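Local coordinates for protein MxaA (Stigmatella aurantiaca, PDB 4W4T) that supplies the terminal NADPH-binding reductase domain of a myxalamid PKS-NRPS assembly line, which probably releases the carrier-bound product by reducing it to a primary alcohol, at residues S189-G197 with P207-V215; T91-I99 with A114-G122. All blocks are in the same frame, centred on the assembly; numbering follows the deposited sequence.

Contact 1: S189-G197 with P207-V215; sequences STVSVLPLG and PLEGPSSLV
The isobutyl group of Leu-214 sits against the backbone at the end of the 3-10 turn 191-193, and here the packing is tight. Its CD1 lies 3.6 Å from Val-193 O, while CD2 approaches Leu-194 O at 3.6 Å and also meets the ring nitrogen of Pro-195. CG of Leu-214 stands beside its own backbone N (chi1 -61°), a setting that brings both methyls onto these carbonyls. An alanine here would remove both methyls and would probably leave a gap beside the Val-193 and Leu-194 carbonyls and take away the contact to Pro-195 N. Farther along, Val-193 CG2 meets Leu-208 CD2 at 3.7 Å, the two side chains crossing at about a right angle. Both segments belong to the long loop between strand 185-188 and helix 217-234 of the Rossmann-type fold, and an ST turn at Thr-190, whose OG1 accepts from Ser-192 N at 3.0 Å, leads into the 3-10 turn. Val-193 and Leu-208 also touch Arg-243 of strand 239-248 and Glu-226 of helix 217-234. The other flank is looser and more polar. Pro-195 CB meets Ser-213 CB at 3.9 Å, and the Glu-209 carboxylate lies across Pro-195 CG with its two oxygens equally far from it, while OE2 forms a salt bridge with Arg-198. Ser-213 OG is turned back to its own segment and donates to Gly-210 O at 2.8 Å, almost in line with the carbonyl bond (179°). Near the exposed Leu-196, one water accepts from Leu-196 N and donates to Ser-213 O at 2.7 Å.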
# COMPACT_ATOMS: atom_id res chain seq x y z
N SER A 189 7.56 -8.50 23.46
CA SER A 189 6.55 -7.50 23.15
C SER A 189 7.13 -6.44 22.21
O SER A 189 7.67 -6.77 21.15
CB SER A 189 6.03 -6.84 24.42
OG SER A 189 5.02 -5.88 24.13
N THR A 190 7.01 -5.17 22.58
CA THR A 190 7.57 -4.10 21.75
C THR A 190 7.39 -2.77 22.46
O THR A 190 6.43 -2.60 23.20
CB THR A 190 6.89 -4.04 20.36
OG1 THR A 190 7.34 -2.88 19.65
CG2 THR A 190 5.37 -3.95 20.50
N VAL A 191 8.30 -1.82 22.24
CA VAL A 191 8.09 -0.49 22.81
C VAL A 191 6.87 0.17 22.17
O VAL A 191 6.34 1.15 22.70
CB VAL A 191 9.32 0.43 22.63
CG1 VAL A 191 10.51 -0.15 23.37
CG2 VAL A 191 9.62 0.64 21.14
N SER A 192 6.40 -0.37 21.05
CA SER A 192 5.21 0.21 20.40
C SER A 192 3.90 -0.03 21.16
O SER A 192 2.84 0.44 20.72
CB SER A 192 5.09 -0.31 18.97
OG SER A 192 6.17 0.19 18.21
N VAL A 193 3.95 -0.74 22.28
CA VAL A 193 2.76 -0.79 23.14
C VAL A 193 2.59 0.53 23.92
O VAL A 193 1.57 0.72 24.60
CB VAL A 193 2.80 -1.97 24.15
CG1 VAL A 193 3.03 -3.27 23.42
CG2 VAL A 193 3.87 -1.74 25.24
N LEU A 194 3.58 1.41 23.81
CA LEU A 194 3.60 2.70 24.51
C LEU A 194 3.17 3.87 23.63
O LEU A 194 3.41 3.87 22.42
CB LEU A 194 5.01 2.99 25.05
CG LEU A 194 5.67 1.94 25.95
CD1 LEU A 194 7.14 2.32 26.24
CD2 LEU A 194 4.89 1.78 27.25
N PRO A 195 2.55 4.90 24.23
CA PRO A 195 2.17 6.09 23.46
C PRO A 195 3.39 6.84 22.94
O PRO A 195 4.43 6.86 23.60
CB PRO A 195 1.41 6.95 24.47
CG PRO A 195 1.97 6.54 25.80
CD PRO A 195 2.26 5.05 25.67
N LEU A 196 3.25 7.46 21.76
CA LEU A 196 4.30 8.25 21.15
C LEU A 196 4.17 9.70 21.57
O LEU A 196 3.09 10.13 21.96
CB LEU A 196 4.20 8.17 19.62
CG LEU A 196 4.10 6.78 18.99
CD1 LEU A 196 3.77 6.94 17.51
CD2 LEU A 196 5.40 6.03 19.18
N GLY A 197 5.25 10.46 21.46
CA GLY A 197 5.16 11.90 21.64
C GLY A 197 5.43 12.42 23.04
O GLY A 197 5.42 13.63 23.26
N PRO A 207 2.97 1.35 34.51
CA PRO A 207 1.78 0.63 34.05
C PRO A 207 1.36 1.06 32.65
O PRO A 207 1.59 2.22 32.27
CB PRO A 207 0.71 1.00 35.08
CG PRO A 207 1.47 1.36 36.30
CD PRO A 207 2.73 2.01 35.81
N LEU A 208 0.77 0.15 31.89
CA LEU A 208 0.24 0.49 30.58
C LEU A 208 -0.93 1.43 30.71
O LEU A 208 -1.78 1.25 31.59
CB LEU A 208 -0.20 -0.76 29.81
CG LEU A 208 0.86 -1.69 29.25
CD1 LEU A 208 0.18 -2.94 28.70
CD2 LEU A 208 1.66 -0.99 28.17
N GLU A 209 -0.98 2.42 29.84
CA GLU A 209 -2.14 3.29 29.71
C GLU A 209 -3.26 2.61 28.96
O GLU A 209 -3.12 1.47 28.50
CB GLU A 209 -1.78 4.60 29.00
CG GLU A 209 -0.87 5.51 29.79
CD GLU A 209 -0.51 6.76 29.00
OE1 GLU A 209 -1.23 7.09 28.04
OE2 GLU A 209 0.51 7.38 29.34
N GLY A 210 -4.37 3.32 28.80
CA GLY A 210 -5.50 2.80 28.07
C GLY A 210 -5.24 2.69 26.58
O GLY A 210 -4.27 3.26 26.06
N PRO A 211 -6.11 1.96 25.87
CA PRO A 211 -5.89 1.60 24.47
C PRO A 211 -5.99 2.79 23.50
O PRO A 211 -5.43 2.71 22.41
CB PRO A 211 -7.00 0.58 24.19
CG PRO A 211 -8.06 0.91 25.16
CD PRO A 211 -7.34 1.36 26.40
N SER A 212 -6.62 3.86 23.93
CA SER A 212 -6.85 4.96 23.03
C SER A 212 -5.58 5.70 22.73
O SER A 212 -5.57 6.44 21.82
CB SER A 212 -7.88 5.90 23.57
OG SER A 212 -7.40 6.51 24.70
N SER A 213 -4.53 5.47 23.50
CA SER A 213 -3.26 6.17 23.33
C SER A 213 -2.49 5.80 22.05
O SER A 213 -1.65 6.55 21.60
CB SER A 213 -2.36 5.98 24.57
OG SER A 213 -2.12 4.60 24.92
N LEU A 214 -2.79 4.65 21.48
CA LEU A 214 -2.01 4.02 20.45
C LEU A 214 -2.56 4.31 19.07
O LEU A 214 -3.70 4.52 18.92
CB LEU A 214 -1.96 2.52 20.65
CG LEU A 214 -1.33 2.13 21.97
CD1 LEU A 214 -1.07 0.67 22.16
CD2 LEU A 214 -0.07 2.89 22.21
N VAL A 215 -1.69 4.26 18.10
CA VAL A 215 -2.06 4.43 16.70
C VAL A 215 -1.58 3.25 15.85
O VAL A 215 -0.42 2.83 15.94
CB VAL A 215 -1.46 5.76 16.14
CG1 VAL A 215 -1.61 5.83 14.62
CG2 VAL A 215 -2.12 6.95 16.82
O HOH W 1 0.68 6.97 20.27

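Contact 2: T91-I99 with A114-G122; sequences TEQEGMNRI and APRIVPVRG
Helix 92-99 passes over strand 117-121 with an axis separation of 7.6 Å and an angle of 118° between their N-to-C directions, Glu-92 and Pro-119 having the nearest CA atoms. The contact belongs to a beta-alpha-beta unit of the Rossmann-type fold, in which helix 92-105 connects strand 82-87 to its parallel neighbour 117-121. Pro-119 presses its ring into the first turn of the helix: CG lies 3.4 Å from Glu-92 O and close to Met-96 N. Gly-95 lies over the same ring, and a CB there would come tight against Pro-119 CB. Selenomethionine Met-96 leaves the helix with CG anti to its backbone N (chi1 -173°) and then bends, which carries SE to 3.8 Å from Ile-117 CG2 and CE to 3.6 Å from Ala-114 CB. Deeper in, Ile-99 and Ile-117 run past each other in opposite directions, CD1 of Ile-99 touching CG2 of Ile-117 at 4.1 Å, and both reach Leu-72 of helix 66-78. At the exposed N-terminal end, Thr-91 is the N-cap, its OG1 accepting from Glu-94 N at 3.1 Å. The aliphatic part of Arg-121 lies along Thr-91, with CD 3.7 Å from Thr-91 CA, while NE donates to Ser-89 O. A water bridges the two segments, donating to Glu-92 OE2 and Pro-119 O, 2.8 Å from each.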
# COMPACT_ATOMS: atom_id res chain seq x y z
N THR A 91 5.94 -30.55 6.25
CA THR A 91 6.63 -31.59 7.02
C THR A 91 7.66 -30.98 7.95
O THR A 91 8.07 -29.84 7.76
CB THR A 91 7.36 -32.62 6.11
OG1 THR A 91 8.34 -31.95 5.31
CG2 THR A 91 6.38 -33.38 5.22
N GLU A 92 8.08 -31.75 8.94
CA GLU A 92 9.14 -31.33 9.85
C GLU A 92 10.44 -31.05 9.10
O GLU A 92 11.20 -30.13 9.46
CB GLU A 92 9.40 -32.40 10.91
CG GLU A 92 8.19 -32.67 11.79
CD GLU A 92 8.47 -33.70 12.86
OE1 GLU A 92 9.50 -34.42 12.78
OE2 GLU A 92 7.66 -33.78 13.81
N GLN A 93 10.70 -31.84 8.07
CA GLN A 93 11.93 -31.70 7.29
C GLN A 93 11.91 -30.40 6.50
O GLN A 93 12.92 -29.68 6.44
CB GLN A 93 12.12 -32.90 6.37
CG GLN A 93 12.66 -34.12 7.09
CD GLN A 93 12.61 -35.39 6.25
OE1 GLN A 93 12.43 -35.34 5.02
NE2 GLN A 93 12.78 -36.52 6.91
N GLU A 94 10.77 -30.08 5.90
CA GLU A 94 10.62 -28.79 5.21
C GLU A 94 10.66 -27.64 6.22
O GLU A 94 11.19 -26.57 5.91
CB GLU A 94 9.33 -28.73 4.41
CG GLU A 94 9.31 -29.67 3.24
CD GLU A 94 7.91 -29.97 2.78
OE1 GLU A 94 7.40 -29.26 1.88
OE2 GLU A 94 7.30 -30.90 3.34
N GLY A 95 10.12 -27.86 7.41
CA GLY A 95 10.22 -26.87 8.48
C GLY A 95 11.68 -26.59 8.80
O GLY A 95 12.12 -25.42 8.86
N MSE A 96 12.47 -27.64 8.97
CA MSE A 96 13.90 -27.50 9.23
C MSE A 96 14.58 -26.77 8.13
O MSE A 96 15.43 -25.95 8.40
CB MSE A 96 14.56 -28.85 9.35
CG MSE A 96 16.01 -28.72 9.77
SE MSE A 96 16.26 -28.16 11.60
CE MSE A 96 17.79 -29.11 12.35
N ASN A 97 14.22 -27.02 6.90
CA ASN A 97 14.81 -26.28 5.79
C ASN A 97 14.56 -24.78 5.89
O ASN A 97 15.45 -23.98 5.63
CB ASN A 97 14.28 -26.78 4.44
CG ASN A 97 14.67 -28.22 4.17
OD1 ASN A 97 15.56 -28.77 4.81
ND2 ASN A 97 14.00 -28.83 3.20
N ARG A 98 13.34 -24.41 6.26
CA ARG A 98 12.99 -23.01 6.42
C ARG A 98 13.83 -22.39 7.53
O ARG A 98 14.42 -21.33 7.36
CB ARG A 98 11.50 -22.84 6.72
CG ARG A 98 10.57 -23.25 5.58
CD ARG A 98 9.16 -22.70 5.80
NE ARG A 98 9.13 -21.24 5.75
CZ ARG A 98 8.34 -20.48 6.50
NH1 ARG A 98 7.51 -21.03 7.38
NH2 ARG A 98 8.39 -19.16 6.38
N ILE A 99 13.89 -23.05 8.68
CA ILE A 99 14.66 -22.54 9.79
C ILE A 99 16.14 -22.42 9.41
O ILE A 99 16.76 -21.37 9.62
CB ILE A 99 14.50 -23.43 11.01
CG1 ILE A 99 13.04 -23.38 11.46
CG2 ILE A 99 15.41 -23.00 12.12
CD1 ILE A 99 12.65 -24.52 12.38
N ALA A 114 21.95 -28.31 14.02
CA ALA A 114 20.87 -29.18 13.55
C ALA A 114 20.32 -30.15 14.61
O ALA A 114 19.11 -30.27 14.74
CB ALA A 114 21.33 -29.96 12.32
N PRO A 115 21.20 -30.84 15.37
CA PRO A 115 20.61 -31.76 16.36
C PRO A 115 19.75 -31.05 17.40
O PRO A 115 18.86 -31.67 17.98
CB PRO A 115 21.84 -32.38 17.03
CG PRO A 115 22.95 -32.18 16.06
CD PRO A 115 22.67 -30.91 15.36
N ARG A 116 20.01 -29.76 17.64
CA ARG A 116 19.38 -29.03 18.72
C ARG A 116 17.96 -28.52 18.38
O ARG A 116 17.17 -28.23 19.28
CB ARG A 116 20.25 -27.83 19.13
CG ARG A 116 21.66 -28.18 19.61
CD ARG A 116 21.68 -28.73 21.02
NE ARG A 116 21.03 -27.82 21.96
CZ ARG A 116 21.60 -26.73 22.48
NH1 ARG A 116 22.85 -26.41 22.16
NH2 ARG A 116 20.92 -25.97 23.32
N ILE A 117 17.66 -28.43 17.09
CA ILE A 117 16.43 -27.82 16.60
C ILE A 117 15.36 -28.87 16.27
O ILE A 117 15.64 -29.83 15.57
CB ILE A 117 16.68 -26.97 15.34
CG1 ILE A 117 17.72 -25.89 15.60
CG2 ILE A 117 15.38 -26.35 14.86
CD1 ILE A 117 18.14 -25.15 14.34
N VAL A 118 14.16 -28.69 16.80
CA VAL A 118 13.05 -29.57 16.52
C VAL A 118 11.88 -28.80 15.97
O VAL A 118 11.16 -28.15 16.76
CB VAL A 118 12.58 -30.29 17.82
CG1 VAL A 118 11.44 -31.25 17.50
CG2 VAL A 118 13.72 -30.97 18.49
N PRO A 119 11.70 -28.84 14.66
CA PRO A 119 10.56 -28.09 14.18
C PRO A 119 9.24 -28.69 14.65
O PRO A 119 9.11 -29.91 14.85
CB PRO A 119 10.66 -28.18 12.68
CG PRO A 119 12.01 -28.53 12.36
CD PRO A 119 12.57 -29.28 13.57
N VAL A 120 8.28 -27.80 14.90
CA VAL A 120 6.92 -28.19 15.22
C VAL A 120 6.08 -27.55 14.15
O VAL A 120 6.05 -26.33 14.05
CB VAL A 120 6.53 -27.72 16.65
CG1 VAL A 120 5.04 -28.08 16.96
CG2 VAL A 120 7.45 -28.32 17.70
N ARG A 121 5.46 -28.37 13.31
CA ARG A 121 4.59 -27.83 12.26
C ARG A 121 3.41 -27.11 12.91
O ARG A 121 2.74 -27.68 13.77
CB ARG A 121 4.03 -28.93 11.35
CG ARG A 121 5.02 -29.66 10.48
CD ARG A 121 4.27 -30.74 9.72
NE ARG A 121 3.12 -30.17 9.02
CZ ARG A 121 2.07 -30.87 8.58
NH1 ARG A 121 2.02 -32.18 8.77
NH2 ARG A 121 1.08 -30.24 7.95
N GLY A 122 3.14 -25.89 12.47
CA GLY A 122 2.11 -25.09 13.10
C GLY A 122 2.10 -23.63 12.70
O GLY A 122 2.92 -23.17 11.89
O HOH W 2 5.32 -31.19 13.93
O HOH W 3 7.98 -32.17 16.03

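In the fold
Contacts 1 and 2 lie on opposite sides of the chain's centre, their own centres 35 Å apart and their nearest atoms about 19 Å apart, so they do not touch. Both attach to the same parallel sheet, contact 2 through strand 117-121 and contact 1 through the loop after strand 185-188. Each also borders the NADPH site, to which no NADPH is bound in this model. Segment 91-99 carries Arg-98, a cofactor-binding residue, and the Ile-99 side chain is about 5 Å from that of Thr-64, another NADPH-binding residue. In contact 1, the Ser-192 and Val-193 side chains each come within about 4 Å of a cofactor-binding side chain, Tyr-218 and Lys-222 respectively.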